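Local coordinates for glycosyl transferases group 1 family protein (Francisella tularensis subsp. tularensis, PDB 5I45) that probably transfers a sugar unit from an activated donor as a GT-B-type glycosyltransferase, of which this chain is the C-terminal domain, at residues A[24-29]-A[106-111]. Residues are numbered along the deposited sequence; the frame is centred on the assembly and turned at random.
Sequences KKIPGK and PSWYRA
One face of the W108 indole is roofed by the side chain of K24, while I26 meets the ring at its edge, its CD1 lying in the ring plane 3.7 Å from W108 CH2. The lysine runs obliquely across the ring system: CG and CD pass over the CH2 end of the benzene ring, and CE makes a CH-pi contact, 3.8 Å from the centroid of the six-membered ring. NZ ends 4.0 Å from the centroid of the five-membered ring, only 8° off its normal, a textbook cation-pi geometry. The bend at chi2 (-60°) brings the chain over the indole; from there chi3 and chi4 are extended and carry the amine to the helix, where NZ donates a hydrogen bond of 2.8 Å to S107 OG. That hydroxyl in turn donates to the carbonyl O of E104, one turn earlier in helix 104-111. A111 CB, 4.2 Å from K24 CG, touches the lysine chain near its base. W108 and I26 both also pack on V64 of strand 61-66 and on W21 of helix 17-23, so the loop leading into strand 30-35 and helix 104-111 share one apolar cluster in this Rossmann-like domain. The ammonium lies over the pi face, hydrogen-bonded alongside it to S107 OG, and the indole pi cloud would partly stabilise its charge. The CH-pi contact and that bond hold the chain over the ring, and the hydroxyl relays between ammonium and helix backbone.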
loop_
_atom_site.group_PDB
_atom_site.type_symbol
_atom_site.label_atom_id
_atom_site.label_comp_id
_atom_site.label_asym_id
_atom_site.label_seq_id
_atom_site.Cartn_x
_atom_site.Cartn_y
_atom_site.Cartn_z
ATOM N N LYS A 24 1.765 7.175 -14.426
ATOM C CA LYS A 24 1.594 5.700 -14.503
ATOM C C LYS A 24 0.556 5.257 -15.533
ATOM O O LYS A 24 0.483 4.082 -15.884
ATOM C CB LYS A 24 1.250 5.128 -13.125
ATOM C CG LYS A 24 2.349 5.338 -12.071
ATOM C CD LYS A 24 3.660 4.685 -12.471
ATOM C CE LYS A 24 4.656 4.652 -11.327
ATOM N NZ LYS A 24 5.952 4.090 -11.770
ATOM N N LYS A 25 -0.243 6.187 -16.014
ATOM C CA LYS A 25 -1.262 5.920 -17.048
ATOM C C LYS A 25 -2.236 4.831 -16.638
ATOM O O LYS A 25 -2.524 3.886 -17.411
ATOM C CB LYS A 25 -0.637 5.628 -18.419
ATOM C CG LYS A 25 0.285 6.750 -18.903
ATOM C CD LYS A 25 -0.399 8.097 -19.104
ATOM C CE LYS A 25 -0.777 8.420 -20.543
ATOM N NZ LYS A 25 -2.018 7.783 -21.089
ATOM N N ILE A 26 -2.735 4.951 -15.421
ATOM C CA ILE A 26 -3.782 4.046 -14.963
ATOM C C ILE A 26 -4.952 4.841 -14.440
ATOM O O ILE A 26 -4.820 5.979 -14.048
ATOM C CB ILE A 26 -3.286 2.978 -13.980
ATOM C CG1 ILE A 26 -2.538 3.603 -12.820
ATOM C CG2 ILE A 26 -2.415 1.960 -14.713
ATOM C CD1 ILE A 26 -2.178 2.625 -11.716
ATOM N N PRO A 27 -6.133 4.237 -14.442
ATOM C CA PRO A 27 -7.325 5.014 -14.095
ATOM C C PRO A 27 -7.358 5.518 -12.651
ATOM O O PRO A 27 -6.777 4.892 -11.764
ATOM C CB PRO A 27 -8.499 4.047 -14.425
ATOM C CG PRO A 27 -7.904 2.737 -14.581
ATOM C CD PRO A 27 -6.457 2.870 -14.879
ATOM N N GLY A 28 -8.004 6.652 -12.454
ATOM C CA GLY A 28 -8.169 7.282 -11.166
ATOM C C GLY A 28 -7.219 8.420 -10.937
ATOM O O GLY A 28 -6.326 8.699 -11.742
ATOM N N LYS A 29 -7.383 9.066 -9.793
ATOM C CA LYS A 29 -6.570 10.223 -9.444
ATOM C C LYS A 29 -5.629 10.009 -8.257
ATOM O O LYS A 29 -4.638 10.708 -8.113
ATOM C CB LYS A 29 -7.490 11.408 -9.169
ATOM C CG LYS A 29 -8.195 11.901 -10.427
ATOM C CD LYS A 29 -9.158 13.036 -10.130
ATOM C CE LYS A 29 -9.966 13.410 -11.359
ATOM N NZ LYS A 29 -9.083 13.944 -12.421
ATOM N N PRO A 106 10.618 2.020 -6.257
ATOM C CA PRO A 106 10.646 3.353 -5.594
ATOM C C PRO A 106 9.702 4.375 -6.258
ATOM O O PRO A 106 9.030 5.169 -5.568
ATOM C CB PRO A 106 12.120 3.770 -5.708
ATOM C CG PRO A 106 12.867 2.467 -5.755
ATOM C CD PRO A 106 11.989 1.495 -6.485
ATOM N N SER A 107 9.582 4.316 -7.588
ATOM C CA SER A 107 8.696 5.246 -8.275
ATOM C C SER A 107 7.239 4.979 -7.928
ATOM O O SER A 107 6.423 5.901 -7.969
ATOM C CB SER A 107 8.868 5.199 -9.814
ATOM O OG SER A 107 8.373 4.016 -10.368
ATOM N N TRP A 108 6.896 3.722 -7.665
ATOM C CA TRP A 108 5.520 3.416 -7.275
ATOM C C TRP A 108 5.192 4.011 -5.930
ATOM O O TRP A 108 4.139 4.589 -5.756
ATOM C CB TRP A 108 5.217 1.906 -7.281
ATOM C CG TRP A 108 4.767 1.431 -8.601
ATOM C CD1 TRP A 108 5.464 0.694 -9.497
ATOM C CD2 TRP A 108 3.515 1.727 -9.213
ATOM N NE1 TRP A 108 4.710 0.462 -10.610
ATOM C CE2 TRP A 108 3.508 1.096 -10.469
ATOM C CE3 TRP A 108 2.390 2.445 -8.810
ATOM C CZ2 TRP A 108 2.416 1.174 -11.340
ATOM C CZ3 TRP A 108 1.305 2.512 -9.682
ATOM C CH2 TRP A 108 1.331 1.884 -10.902
ATOM N N TYR A 109 6.099 3.912 -4.966
ATOM C CA TYR A 109 5.826 4.533 -3.675
ATOM C C TYR A 109 5.561 6.024 -3.856
ATOM O O TYR A 109 4.663 6.582 -3.215
ATOM C CB TYR A 109 6.960 4.329 -2.685
ATOM C CG TYR A 109 7.060 2.934 -2.136
ATOM C CD1 TYR A 109 6.137 2.474 -1.218
ATOM C CD2 TYR A 109 8.076 2.080 -2.519
ATOM C CE1 TYR A 109 6.245 1.223 -0.666
ATOM C CE2 TYR A 109 8.169 0.810 -1.981
ATOM C CZ TYR A 109 7.249 0.407 -1.055
ATOM O OH TYR A 109 7.334 -0.855 -0.500
ATOM N N ARG A 110 6.315 6.645 -4.759
ATOM C CA ARG A 110 6.154 8.085 -5.024
ATOM C C ARG A 110 4.824 8.467 -5.653
ATOM O O ARG A 110 4.428 9.628 -5.615
ATOM C CB ARG A 110 7.311 8.592 -5.894
ATOM C CG ARG A 110 8.568 8.804 -5.102
ATOM C CD ARG A 110 9.652 9.517 -5.889
ATOM N NE ARG A 110 10.422 8.630 -6.758
ATOM C CZ ARG A 110 11.429 7.856 -6.348
ATOM N NH1 ARG A 110 11.781 7.809 -5.047
ATOM N NH2 ARG A 110 12.078 7.107 -7.244
ATOM N N ALA A 111 4.137 7.497 -6.244
ATOM C CA ALA A 111 2.852 7.724 -6.886
ATOM C C ALA A 111 1.664 7.443 -5.966
ATOM O O ALA A 111 0.539 7.788 -6.326
ATOM C CB ALA A 111 2.735 6.876 -8.142
#